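Local coordinates for protein TSC1 N-terminal domain (Chaetomium thermophilum, PDB 7A0M) that probably binds lysosomal phosphatidylinositol phosphates, bringing the TSC complex to lysosomes for mTORC1 regulation, at residues 231-236 / 250-255; 244-249 / 319-324; 188-193 / 224-229; 238-243 / 306-311. All coordinates share one frame; numbering follows the deposited sequence.

Contact 1 of 4, residues 231-236 / 250-255; sequences NILQSL and IALVML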
loop_
_atom_site.group_PDB
_atom_site.type_symbol
_atom_site.label_atom_id
_atom_site.label_comp_id
_atom_site.label_asym_id
_atom_site.label_seq_id
_atom_site.Cartn_x
_atom_site.Cartn_y
_atom_site.Cartn_z
ATOM N N ASN B 231 -12.964 25.634 -15.725
ATOM C CA ASN B 231 -13.168 26.614 -14.665
ATOM C C ASN B 231 -13.179 25.969 -13.286
ATOM O O ASN B 231 -12.860 26.635 -12.294
ATOM C CB ASN B 231 -14.464 27.388 -14.905
ATOM C CG ASN B 231 -14.317 28.443 -15.984
ATOM O OD1 ASN B 231 -13.280 29.098 -16.089
ATOM N ND2 ASN B 231 -15.355 28.612 -16.795
ATOM N N ILE B 232 -13.557 24.692 -13.197
ATOM C CA ILE B 232 -13.368 23.950 -11.952
ATOM C C ILE B 232 -11.888 23.890 -11.600
ATOM O O ILE B 232 -11.486 24.177 -10.465
ATOM C CB ILE B 232 -13.972 22.539 -12.069
ATOM C CG1 ILE B 232 -15.483 22.617 -12.297
ATOM C CG2 ILE B 232 -13.656 21.721 -10.824
ATOM C CD1 ILE B 232 -16.103 21.308 -12.734
ATOM N N LEU B 233 -11.055 23.513 -12.572
ATOM C CA LEU B 233 -9.613 23.480 -12.351
ATOM C C LEU B 233 -9.065 24.876 -12.084
ATOM O O LEU B 233 -8.126 25.045 -11.298
ATOM C CB LEU B 233 -8.914 22.856 -13.559
ATOM C CG LEU B 233 -9.389 21.460 -13.969
ATOM C CD1 LEU B 233 -8.479 20.872 -15.038
ATOM C CD2 LEU B 233 -9.476 20.531 -12.768
ATOM N N GLN B 234 -9.637 25.891 -12.737
ATOM C CA GLN B 234 -9.174 27.260 -12.530
ATOM C C GLN B 234 -9.461 27.735 -11.111
ATOM O O GLN B 234 -8.636 28.429 -10.504
ATOM C CB GLN B 234 -9.822 28.184 -13.559
ATOM C CG GLN B 234 -9.252 29.586 -13.599
ATOM C CD GLN B 234 -9.373 30.217 -14.970
ATOM O OE1 GLN B 234 -8.958 31.358 -15.179
ATOM N NE2 GLN B 234 -9.912 29.465 -15.926
ATOM N N SER B 235 -10.630 27.383 -10.569
ATOM C CA SER B 235 -10.920 27.691 -9.172
ATOM C C SER B 235 -9.949 26.978 -8.240
ATOM O O SER B 235 -9.484 27.557 -7.251
ATOM C CB SER B 235 -12.361 27.310 -8.839
ATOM O OG SER B 235 -12.643 27.528 -7.466
ATOM N N LEU B 236 -9.632 25.716 -8.540
ATOM C CA LEU B 236 -8.707 24.957 -7.705
ATOM C C LEU B 236 -7.305 25.557 -7.719
ATOM O O LEU B 236 -6.549 25.384 -6.757
ATOM C CB LEU B 236 -8.669 23.502 -8.171
ATOM C CG LEU B 236 -9.909 22.663 -7.858
ATOM C CD1 LEU B 236 -9.981 21.450 -8.767
ATOM C CD2 LEU B 236 -9.907 22.232 -6.400
ATOM N N ILE B 250 -14.432 18.454 -4.474
ATOM C CA ILE B 250 -15.451 17.412 -4.387
ATOM C C ILE B 250 -16.096 17.191 -5.748
ATOM O O ILE B 250 -16.315 16.049 -6.170
ATOM C CB ILE B 250 -16.499 17.768 -3.315
ATOM C CG1 ILE B 250 -15.875 17.717 -1.920
ATOM C CG2 ILE B 250 -17.694 16.828 -3.397
ATOM C CD1 ILE B 250 -16.817 18.142 -0.814
ATOM N N ALA B 251 -16.403 18.278 -6.459
ATOM C CA ALA B 251 -16.965 18.148 -7.800
ATOM C C ALA B 251 -15.992 17.446 -8.738
ATOM O O ALA B 251 -16.394 16.579 -9.523
ATOM C CB ALA B 251 -17.342 19.524 -8.347
ATOM N N LEU B 252 -14.708 17.802 -8.671
ATOM C CA LEU B 252 -13.716 17.166 -9.534
ATOM C C LEU B 252 -13.594 15.676 -9.237
ATOM O O LEU B 252 -13.523 14.857 -10.159
ATOM C CB LEU B 252 -12.361 17.856 -9.376
ATOM C CG LEU B 252 -11.223 17.289 -10.230
ATOM C CD1 LEU B 252 -11.539 17.435 -11.712
ATOM C CD2 LEU B 252 -9.901 17.961 -9.892
ATOM N N VAL B 253 -13.566 15.307 -7.954
ATOM C CA VAL B 253 -13.436 13.900 -7.581
ATOM C C VAL B 253 -14.634 13.096 -8.076
ATOM O O VAL B 253 -14.496 11.935 -8.481
ATOM C CB VAL B 253 -13.246 13.770 -6.057
ATOM C CG1 VAL B 253 -13.339 12.316 -5.620
ATOM C CG2 VAL B 253 -11.906 14.357 -5.640
HETATM N N MSE B 254 -15.820 13.698 -8.066
HETATM C CA MSE B 254 -17.020 13.009 -8.526
HETATM C C MSE B 254 -17.055 12.870 -10.046
HETATM O O MSE B 254 -17.678 11.958 -10.585
HETATM C CB MSE B 254 -18.279 13.744 -8.049
HETATM C CG MSE B 254 -18.459 13.780 -6.538
HETATM SE SE MSE B 254 -20.025 14.810 -5.978
HETATM C CE MSE B 254 -21.423 13.600 -6.592
ATOM N N LEU B 255 -16.372 13.782 -10.741
ATOM C CA LEU B 255 -16.484 13.842 -12.194
ATOM C C LEU B 255 -15.503 12.902 -12.886
ATOM O O LEU B 255 -15.839 12.298 -13.911
ATOM C CB LEU B 255 -16.267 15.275 -12.673
ATOM C CG LEU B 255 -17.416 16.267 -12.489
ATOM C CD1 LEU B 255 -16.901 17.687 -12.636
ATOM C CD2 LEU B 255 -18.512 15.991 -13.497
#
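Leu252 meets both Leu233 and Leu236 through its two methyl branches, and this is the closely packed part of the contact. A chi1 of -180° sets its CG anti to the backbone N, and the two methyls beyond it meet helix 228-238. There CD2 comes within 3.7 Å of Leu236 CD1. Leu233 crosses Leu252 at about a right angle, and its CD2 lies 3.9 Å from Leu252 CD1 and equally near CD2, seated against the fork. A second touch is methyl to methyl: Ile232 CD1 and Leu255 CD1 approach to 3.7 Å. Between these points the fit is looser, with Ile232 CG2 4.3 Å from Leu252 CB. The segment axes come to 10.4 Å and cross at -138°; 197 Å² is buried between the segments. Gln234 on one segment, and Ile250 and Val253 on the other, are partly exposed and take no part in this apolar seam. The two helices are consecutive and run roughly antiparallel, as a helical hairpin. Helix 267-278 packs on it through Leu270 and Ile273, which touch Leu233, while Leu209 of helix 199-214 touches Ile232.

Contact 2 of 4, residues 244-249 / 319-324; sequences TVNLAL and SVPYLP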
loop_
_atom_site.group_PDB
_atom_site.type_symbol
_atom_site.label_atom_id
_atom_site.label_comp_id
_atom_site.label_asym_id
_atom_site.label_seq_id
_atom_site.Cartn_x
_atom_site.Cartn_y
_atom_site.Cartn_z
ATOM N N THR B 244 -14.381 27.225 -0.800
ATOM C CA THR B 244 -14.637 27.194 -2.237
ATOM C C THR B 244 -13.816 26.105 -2.917
ATOM O O THR B 244 -14.343 25.316 -3.711
ATOM C CB THR B 244 -14.330 28.558 -2.854
ATOM O OG1 THR B 244 -15.040 29.578 -2.140
ATOM C CG2 THR B 244 -14.749 28.586 -4.316
ATOM N N VAL B 245 -12.513 26.056 -2.625
ATOM C CA VAL B 245 -11.635 25.076 -3.260
ATOM C C VAL B 245 -12.060 23.658 -2.896
ATOM O O VAL B 245 -11.993 22.741 -3.724
ATOM C CB VAL B 245 -10.171 25.350 -2.871
ATOM C CG1 VAL B 245 -9.259 24.284 -3.443
ATOM C CG2 VAL B 245 -9.747 26.731 -3.349
ATOM N N ASN B 246 -12.511 23.455 -1.655
ATOM C CA ASN B 246 -12.956 22.127 -1.244
ATOM C C ASN B 246 -14.204 21.698 -2.006
ATOM O O ASN B 246 -14.328 20.530 -2.393
ATOM C CB ASN B 246 -13.213 22.101 0.263
ATOM C CG ASN B 246 -13.470 20.702 0.785
ATOM O OD1 ASN B 246 -12.576 19.856 0.790
ATOM N ND2 ASN B 246 -14.695 20.452 1.232
ATOM N N LEU B 247 -15.141 22.624 -2.223
ATOM C CA LEU B 247 -16.302 22.325 -3.056
ATOM C C LEU B 247 -15.883 21.945 -4.471
ATOM O O LEU B 247 -16.355 20.944 -5.024
ATOM C CB LEU B 247 -17.254 23.520 -3.083
ATOM C CG LEU B 247 -18.146 23.727 -1.861
ATOM C CD1 LEU B 247 -19.069 24.912 -2.078
ATOM C CD2 LEU B 247 -18.946 22.468 -1.563
ATOM N N ALA B 248 -15.001 22.745 -5.078
ATOM C CA ALA B 248 -14.505 22.432 -6.415
ATOM C C ALA B 248 -13.813 21.076 -6.447
ATOM O O ALA B 248 -13.932 20.333 -7.429
ATOM C CB ALA B 248 -13.554 23.528 -6.892
ATOM N N LEU B 249 -13.085 20.734 -5.382
ATOM C CA LEU B 249 -12.384 19.456 -5.354
ATOM C C LEU B 249 -13.366 18.294 -5.260
ATOM O O LEU B 249 -13.165 17.253 -5.895
ATOM C CB LEU B 249 -11.393 19.423 -4.191
ATOM C CG LEU B 249 -10.360 18.296 -4.245
ATOM C CD1 LEU B 249 -9.503 18.429 -5.495
ATOM C CD2 LEU B 249 -9.495 18.299 -2.995
ATOM N N SER B 319 -6.557 23.598 6.067
ATOM C CA SER B 319 -6.331 22.413 5.255
ATOM C C SER B 319 -7.590 22.076 4.470
ATOM O O SER B 319 -8.710 22.347 4.912
ATOM C CB SER B 319 -5.912 21.213 6.116
ATOM O OG SER B 319 -6.953 20.823 6.994
ATOM N N VAL B 320 -7.394 21.480 3.299
ATOM C CA VAL B 320 -8.492 21.101 2.415
ATOM C C VAL B 320 -8.987 19.722 2.843
ATOM O O VAL B 320 -8.224 18.749 2.750
ATOM C CB VAL B 320 -8.053 21.094 0.946
ATOM C CG1 VAL B 320 -9.234 20.783 0.041
ATOM C CG2 VAL B 320 -7.425 22.431 0.577
ATOM N N PRO B 321 -10.232 19.596 3.316
ATOM C CA PRO B 321 -10.683 18.297 3.851
ATOM C C PRO B 321 -10.690 17.170 2.832
ATOM O O PRO B 321 -10.387 16.024 3.187
ATOM C CB PRO B 321 -12.099 18.608 4.358
ATOM C CG PRO B 321 -12.102 20.079 4.612
ATOM C CD PRO B 321 -11.209 20.669 3.560
ATOM N N TYR B 322 -11.032 17.452 1.577
ATOM C CA TYR B 322 -11.189 16.414 0.568
ATOM C C TYR B 322 -9.888 16.068 -0.147
ATOM O O TYR B 322 -9.916 15.310 -1.123
ATOM C CB TYR B 322 -12.250 16.831 -0.455
ATOM C CG TYR B 322 -13.177 15.708 -0.864
ATOM C CD1 TYR B 322 -14.066 15.152 0.045
ATOM C CD2 TYR B 322 -13.166 15.208 -2.159
ATOM C CE1 TYR B 322 -14.917 14.126 -0.320
ATOM C CE2 TYR B 322 -14.015 14.182 -2.535
ATOM C CZ TYR B 322 -14.887 13.645 -1.612
ATOM O OH TYR B 322 -15.733 12.625 -1.981
ATOM N N LEU B 323 -8.759 16.609 0.308
ATOM C CA LEU B 323 -7.476 16.275 -0.306
ATOM C C LEU B 323 -7.147 14.783 -0.279
ATOM O O LEU B 323 -6.645 14.280 -1.299
ATOM C CB LEU B 323 -6.358 17.088 0.360
ATOM C CG LEU B 323 -4.948 16.887 -0.202
ATOM C CD1 LEU B 323 -4.899 17.251 -1.681
ATOM C CD2 LEU B 323 -3.930 17.695 0.585
ATOM N N PRO B 324 -7.369 14.034 0.814
ATOM C CA PRO B 324 -7.061 12.591 0.766
ATOM C C PRO B 324 -7.810 11.845 -0.323
ATOM O O PRO B 324 -7.231 10.971 -0.981
ATOM C CB PRO B 324 -7.461 12.101 2.165
ATOM C CG PRO B 324 -7.353 13.299 3.028
ATOM C CD PRO B 324 -7.770 14.454 2.171
#
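A type I beta turn from Val320 to Leu323, leading into helix 323-333, is held to the side of helix 242-255 by Asn246. The amide oxygen is the anchor: Tyr322 N donates to Asn246 OD1 at 3.0 Å, with an N-H...acceptor angle of 146°. The donor lies in the carbonyl plane, at a C=O...N angle of 160°. Asn246 CG stands anti to its backbone N (chi1 -171°), and OD1 beyond it meets the turn. Around the same oxygen the carbon contacts are close. Pro321 CD lies 3.2 Å from Asn246 OD1, while Tyr322 CB is at 3.3 Å from it. The proline nitrogen has no hydrogen to offer, which leaves Tyr322 N as the turn's donor to this acceptor.

Tyr322 occupies the N-cap position of helix 323-333, and the turn that delivers it is closed by Leu323 N bonding to Val320 O at 3.3 Å. The side chain of Asn246 therefore binds the backbone right at the start of a helix, at a residue 76 positions further along the chain. One helical turn beyond Asn246, Leu249 adds an apolar footing. Its CD2 sits 3.6 Å from Tyr322 O and reaches Val320 CG1 at 3.9 Å, tucked beneath the peptide that joins Tyr322 to Leu323. Leu277 of helix 267-278 touches both Leu249 and Leu323, and Trp280 touches Val320. The Tyr322 ring continues along helix 242-255, where it packs on Ile250 and Val253.

Contact 3 of 4, residues 188-193 / 224-229; sequences FMNALN and LQTPLF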
loop_
_atom_site.group_PDB
_atom_site.type_symbol
_atom_site.label_atom_id
_atom_site.label_comp_id
_atom_site.label_asym_id
_atom_site.label_seq_id
_atom_site.Cartn_x
_atom_site.Cartn_y
_atom_site.Cartn_z
ATOM N N PHE B 188 -27.181 21.919 -19.270
ATOM C CA PHE B 188 -27.176 22.238 -17.845
ATOM C C PHE B 188 -25.832 22.805 -17.408
ATOM O O PHE B 188 -25.775 23.756 -16.621
ATOM C CB PHE B 188 -27.516 20.996 -17.020
ATOM C CG PHE B 188 -27.519 21.239 -15.538
ATOM C CD1 PHE B 188 -28.634 21.769 -14.910
ATOM C CD2 PHE B 188 -26.401 20.952 -14.774
ATOM C CE1 PHE B 188 -28.636 22.000 -13.545
ATOM C CE2 PHE B 188 -26.394 21.185 -13.412
ATOM C CZ PHE B 188 -27.513 21.706 -12.796
HETATM N N MSE B 189 -24.740 22.235 -17.907
HETATM C CA MSE B 189 -23.409 22.617 -17.458
HETATM C C MSE B 189 -22.885 23.847 -18.199
HETATM O O MSE B 189 -22.046 24.580 -17.675
HETATM C CB MSE B 189 -22.449 21.436 -17.611
HETATM C CG MSE B 189 -22.794 20.280 -16.679
HETATM SE SE MSE B 189 -21.650 18.714 -16.853
HETATM C CE MSE B 189 -22.262 18.069 -18.586
ATOM N N ASN B 190 -23.379 24.073 -19.417
ATOM C CA ASN B 190 -23.103 25.335 -20.097
ATOM C C ASN B 190 -23.752 26.499 -19.359
ATOM O O ASN B 190 -23.124 27.542 -19.145
ATOM C CB ASN B 190 -23.593 25.281 -21.545
ATOM C CG ASN B 190 -22.506 24.877 -22.518
ATOM O OD1 ASN B 190 -22.694 23.983 -23.343
ATOM N ND2 ASN B 190 -21.354 25.534 -22.424
ATOM N N ALA B 191 -25.017 26.336 -18.968
ATOM C CA ALA B 191 -25.714 27.388 -18.237
ATOM C C ALA B 191 -25.113 27.598 -16.852
ATOM O O ALA B 191 -25.063 28.730 -16.357
ATOM C CB ALA B 191 -27.202 27.055 -18.136
ATOM N N LEU B 192 -24.657 26.520 -16.208
ATOM C CA LEU B 192 -24.068 26.650 -14.880
ATOM C C LEU B 192 -22.719 27.356 -14.927
ATOM O O LEU B 192 -22.331 28.014 -13.955
ATOM C CB LEU B 192 -23.924 25.272 -14.231
ATOM C CG LEU B 192 -23.463 25.254 -12.771
ATOM C CD1 LEU B 192 -24.501 25.912 -11.874
ATOM C CD2 LEU B 192 -23.170 23.835 -12.311
ATOM N N ASN B 193 -21.996 27.233 -16.045
ATOM C CA ASN B 193 -20.671 27.837 -16.151
ATOM C C ASN B 193 -20.719 29.350 -15.985
ATOM O O ASN B 193 -19.775 29.945 -15.453
ATOM C CB ASN B 193 -20.036 27.468 -17.491
ATOM C CG ASN B 193 -18.641 28.042 -17.654
ATOM O OD1 ASN B 193 -17.677 27.536 -17.078
ATOM N ND2 ASN B 193 -18.528 29.104 -18.443
ATOM N N LEU B 224 -16.456 17.910 -20.808
ATOM C CA LEU B 224 -15.200 18.280 -21.448
ATOM C C LEU B 224 -15.434 19.119 -22.697
ATOM O O LEU B 224 -14.582 19.941 -23.057
ATOM C CB LEU B 224 -14.394 17.029 -21.789
ATOM C CG LEU B 224 -13.969 16.203 -20.576
ATOM C CD1 LEU B 224 -13.058 15.075 -21.003
ATOM C CD2 LEU B 224 -13.287 17.086 -19.544
ATOM N N GLN B 225 -16.576 18.930 -23.359
ATOM C CA GLN B 225 -16.984 19.758 -24.487
ATOM C C GLN B 225 -17.721 21.018 -24.046
ATOM O O GLN B 225 -18.516 21.572 -24.815
ATOM C CB GLN B 225 -17.836 18.935 -25.454
ATOM C CG GLN B 225 -17.062 17.798 -26.101
ATOM C CD GLN B 225 -17.931 16.887 -26.939
ATOM O OE1 GLN B 225 -18.992 17.285 -27.418
ATOM N NE2 GLN B 225 -17.482 15.651 -27.122
ATOM N N THR B 226 -17.472 21.478 -22.824
ATOM C CA THR B 226 -18.074 22.668 -22.245
ATOM C C THR B 226 -17.023 23.328 -21.363
ATOM O O THR B 226 -16.137 22.643 -20.835
ATOM C CB THR B 226 -19.339 22.342 -21.426
ATOM O OG1 THR B 226 -20.187 23.493 -21.373
ATOM C CG2 THR B 226 -18.997 21.951 -19.999
ATOM N N PRO B 227 -17.071 24.656 -21.213
ATOM C CA PRO B 227 -16.029 25.352 -20.438
ATOM C C PRO B 227 -16.080 25.114 -18.935
ATOM O O PRO B 227 -15.221 25.645 -18.220
ATOM C CB PRO B 227 -16.287 26.833 -20.761
ATOM C CG PRO B 227 -17.717 26.888 -21.174
ATOM C CD PRO B 227 -17.983 25.599 -21.883
ATOM N N LEU B 228 -17.043 24.343 -18.426
ATOM C CA LEU B 228 -17.183 24.197 -16.979
ATOM C C LEU B 228 -15.986 23.479 -16.362
ATOM O O LEU B 228 -15.511 23.872 -15.290
ATOM C CB LEU B 228 -18.481 23.464 -16.642
ATOM C CG LEU B 228 -18.749 23.283 -15.147
ATOM C CD1 LEU B 228 -18.723 24.626 -14.438
ATOM C CD2 LEU B 228 -20.080 22.584 -14.914
ATOM N N PHE B 229 -15.495 22.422 -17.015
ATOM C CA PHE B 229 -14.401 21.636 -16.447
ATOM C C PHE B 229 -13.155 22.488 -16.230
ATOM O O PHE B 229 -12.530 22.432 -15.163
ATOM C CB PHE B 229 -14.086 20.445 -17.351
ATOM C CG PHE B 229 -13.120 19.466 -16.746
ATOM C CD1 PHE B 229 -13.518 18.624 -15.720
ATOM C CD2 PHE B 229 -11.815 19.392 -17.200
ATOM C CE1 PHE B 229 -12.628 17.723 -15.159
ATOM C CE2 PHE B 229 -10.922 18.494 -16.647
ATOM C CZ PHE B 229 -11.329 17.659 -15.625
#
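Asn193 OD1, lying 3.4 Å from Leu228 CA, accepts a hydrogen bond from Asn231 ND2 of helix 228-238. A chi1 of -179° sets the Asn193 CG anti to its backbone N, on the side of that helix. Its amide nitrogen rests against proline: Asn193 ND2 is 3.6 Å from Pro227 CG, and the two side chains cross obliquely. A second asparagine, Asn190, slides past Thr226 in the opposite direction. Asn190 ND2 lies only 2.6 Å from Thr226 OG1 at a poor angle, an approach that is doubtful and is not read as a hydrogen bond. The clearer polar partner of Asn190 is Lys186, whose NZ donates to its OD1 and also to Gln225 O, tying the helix to the loop. Next to these polar groups Leu228 makes the apolar part of the contact. Its CD2 packs on Met189 CB at 3.8 Å and more distantly on Leu192 CD2 at 4.2 Å. The selenomethionine crosses the leucine at about a right angle, then bends off at chi3. Helix 185-196 is thus joined to the loop entering helix 228-238; Leu145 of helix 142-153 touches Phe188, and Ala205 and Leu208 of helix 199-214 touch Leu192.

Contact 4 of 4, residues 238-243 / 306-311; sequences KDESTF and WDKVLL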
loop_
_atom_site.group_PDB
_atom_site.type_symbol
_atom_site.label_atom_id
_atom_site.label_comp_id
_atom_site.label_asym_id
_atom_site.label_seq_id
_atom_site.Cartn_x
_atom_site.Cartn_y
_atom_site.Cartn_z
ATOM N N LYS B 238 -6.620 28.997 -8.320
ATOM C CA LYS B 238 -6.558 30.428 -8.036
ATOM C C LYS B 238 -7.339 30.854 -6.805
ATOM O O LYS B 238 -6.866 31.714 -6.059
ATOM C CB LYS B 238 -7.066 31.227 -9.245
ATOM C CG LYS B 238 -6.264 31.016 -10.518
ATOM C CD LYS B 238 -6.920 31.721 -11.692
ATOM C CE LYS B 238 -6.151 31.488 -12.981
ATOM N NZ LYS B 238 -6.606 32.404 -14.062
ATOM N N ASP B 239 -8.527 30.296 -6.575
ATOM C CA ASP B 239 -9.332 30.721 -5.438
ATOM C C ASP B 239 -8.591 30.470 -4.129
ATOM O O ASP B 239 -7.817 29.519 -3.996
ATOM C CB ASP B 239 -10.680 30.002 -5.431
ATOM C CG ASP B 239 -11.629 30.536 -6.487
ATOM O OD1 ASP B 239 -11.456 31.700 -6.906
ATOM O OD2 ASP B 239 -12.553 29.801 -6.891
ATOM N N GLU B 240 -8.843 31.339 -3.152
ATOM C CA GLU B 240 -8.108 31.327 -1.899
ATOM C C GLU B 240 -8.976 30.988 -0.697
ATOM O O GLU B 240 -8.462 30.946 0.427
ATOM C CB GLU B 240 -7.427 32.686 -1.682
ATOM C CG GLU B 240 -6.486 33.072 -2.814
ATOM C CD GLU B 240 -5.876 34.447 -2.635
ATOM O OE1 GLU B 240 -6.238 35.140 -1.661
ATOM O OE2 GLU B 240 -5.037 34.837 -3.474
ATOM N N SER B 241 -10.269 30.744 -0.897
ATOM C CA SER B 241 -11.147 30.298 0.174
ATOM C C SER B 241 -11.056 28.784 0.307
ATOM O O SER B 241 -11.239 28.056 -0.675
ATOM C CB SER B 241 -12.593 30.721 -0.096
ATOM O OG SER B 241 -13.479 30.126 0.837
ATOM N N THR B 242 -10.756 28.314 1.521
ATOM C CA THR B 242 -10.694 26.875 1.764
ATOM C C THR B 242 -12.026 26.206 1.444
ATOM O O THR B 242 -12.058 25.081 0.932
ATOM C CB THR B 242 -10.293 26.603 3.213
ATOM O OG1 THR B 242 -9.131 27.375 3.542
ATOM C CG2 THR B 242 -9.983 25.125 3.413
ATOM N N PHE B 243 -13.135 26.889 1.733
ATOM C CA PHE B 243 -14.453 26.320 1.471
ATOM C C PHE B 243 -14.715 26.189 -0.025
ATOM O O PHE B 243 -15.223 25.159 -0.485
ATOM C CB PHE B 243 -15.527 27.181 2.136
ATOM C CG PHE B 243 -16.910 26.603 2.052
ATOM C CD1 PHE B 243 -17.319 25.619 2.936
ATOM C CD2 PHE B 243 -17.808 27.058 1.101
ATOM C CE1 PHE B 243 -18.594 25.088 2.864
ATOM C CE2 PHE B 243 -19.084 26.533 1.026
ATOM C CZ PHE B 243 -19.477 25.546 1.907
ATOM N N TRP B 306 -10.227 36.199 -14.161
ATOM C CA TRP B 306 -10.820 35.270 -13.210
ATOM C C TRP B 306 -11.127 36.035 -11.935
ATOM O O TRP B 306 -10.251 36.718 -11.398
ATOM C CB TRP B 306 -9.886 34.086 -12.915
ATOM C CG TRP B 306 -10.471 33.104 -11.936
ATOM C CD1 TRP B 306 -10.210 33.020 -10.595
ATOM C CD2 TRP B 306 -11.439 32.088 -12.219
ATOM N NE1 TRP B 306 -10.948 32.003 -10.032
ATOM C CE2 TRP B 306 -11.711 31.418 -11.008
ATOM C CE3 TRP B 306 -12.099 31.677 -13.380
ATOM C CZ2 TRP B 306 -12.613 30.359 -10.929
ATOM C CZ3 TRP B 306 -12.991 30.627 -13.299
ATOM C CH2 TRP B 306 -13.242 29.980 -12.084
ATOM N N ASP B 307 -12.363 35.923 -11.463
ATOM C CA ASP B 307 -12.803 36.617 -10.256
ATOM C C ASP B 307 -12.586 35.665 -9.089
ATOM O O ASP B 307 -13.391 34.762 -8.850
ATOM C CB ASP B 307 -14.264 37.035 -10.383
ATOM C CG ASP B 307 -14.675 38.057 -9.344
ATOM O OD1 ASP B 307 -13.778 38.635 -8.698
ATOM O OD2 ASP B 307 -15.892 38.288 -9.176
ATOM N N LYS B 308 -11.490 35.867 -8.363
ATOM C CA LYS B 308 -11.127 34.967 -7.279
ATOM C C LYS B 308 -12.057 35.142 -6.087
ATOM O O LYS B 308 -12.494 36.253 -5.776
ATOM C CB LYS B 308 -9.686 35.214 -6.839
ATOM C CG LYS B 308 -8.636 34.936 -7.900
ATOM C CD LYS B 308 -7.242 34.931 -7.287
ATOM C CE LYS B 308 -7.031 36.131 -6.372
ATOM N NZ LYS B 308 -5.696 36.106 -5.711
ATOM N N VAL B 309 -12.346 34.036 -5.411
ATOM C CA VAL B 309 -12.960 34.079 -4.092
ATOM C C VAL B 309 -11.830 34.129 -3.072
ATOM O O VAL B 309 -10.991 33.224 -3.016
ATOM C CB VAL B 309 -13.871 32.865 -3.853
ATOM C CG1 VAL B 309 -14.477 32.925 -2.458
ATOM C CG2 VAL B 309 -14.957 32.800 -4.913
ATOM N N LEU B 310 -11.806 35.186 -2.267
ATOM C CA LEU B 310 -10.725 35.381 -1.318
ATOM C C LEU B 310 -10.945 34.517 -0.081
ATOM O O LEU B 310 -12.001 33.908 0.110
ATOM C CB LEU B 310 -10.605 36.856 -0.939
ATOM C CG LEU B 310 -10.540 37.828 -2.121
ATOM C CD1 LEU B 310 -10.467 39.267 -1.636
ATOM C CD2 LEU B 310 -9.367 37.498 -3.036
ATOM N N LEU B 311 -9.923 34.463 0.769
ATOM C CA LEU B 311 -10.027 33.700 2.003
ATOM C C LEU B 311 -11.067 34.338 2.912
ATOM O O LEU B 311 -11.040 35.550 3.152
ATOM C CB LEU B 311 -8.672 33.638 2.707
ATOM C CG LEU B 311 -8.591 32.792 3.980
ATOM C CD1 LEU B 311 -8.417 31.317 3.648
ATOM C CD2 LEU B 311 -7.464 33.278 4.881
#
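Asp239 OD1 joins two parts of the segment 306-311, accepting from Val309 N at 2.9 Å and from Trp306 NE1 at 3.2 Å. The two donors come from opposite faces of the carboxylate, each more than 50° out of its plane. A chi1 of -75° sets Asp239 CG beside its backbone N, and OD1 lies at the indole edge, near the ring plane. Lys238 is extended, and its CD lies 3.7 Å from Trp306 CD1, approaching the ring obliquely, while its NZ goes on to Gln234. Lys308 behaves differently. Its CD passes Lys238 O at 3.5 Å, and a bend at chi3 (-47°) sets CE to the side, from where NZ makes a 2.7 Å salt bridge to OE2 of the extended Glu240. The backbones also join: Glu240 N donates to Val309 O at 2.9 Å, and Ser241 N adds a weak bond to the same oxygen. Arg202 forms a salt bridge with Asp239 OD1, and Ser235 OG bonds to OD2. With an arginine and several N-H and O-H partners around it, the buried carboxylate of Asp239 is probably kept ionised, a charged anchor for an otherwise irregular loop.

Overall arrangement
Contacts 1, 2 and 4 all involve helix 242-255 or the turn entering it, whereas contact 3 belongs to the beginning of helix 228-238. Contacts 1 and 2 have centres about 9 Å apart and share packing of Leu236 on Leu249. Contact 4 lies about 12 Å from contact 2, centre to centre, and touches it where Val309 CG1 meets Thr244 OG1 at 3.4 Å. Trp306 also packs on Asn231 and Gln234, linking contact 4 to contact 1. Contact 3 stays apart: its nearest atoms are about 8 Å from contact 2 and 7 Å from contact 4. It reaches the others through contact 1, where Leu252 CD1 lies 3.6 Å from Phe229 CE1.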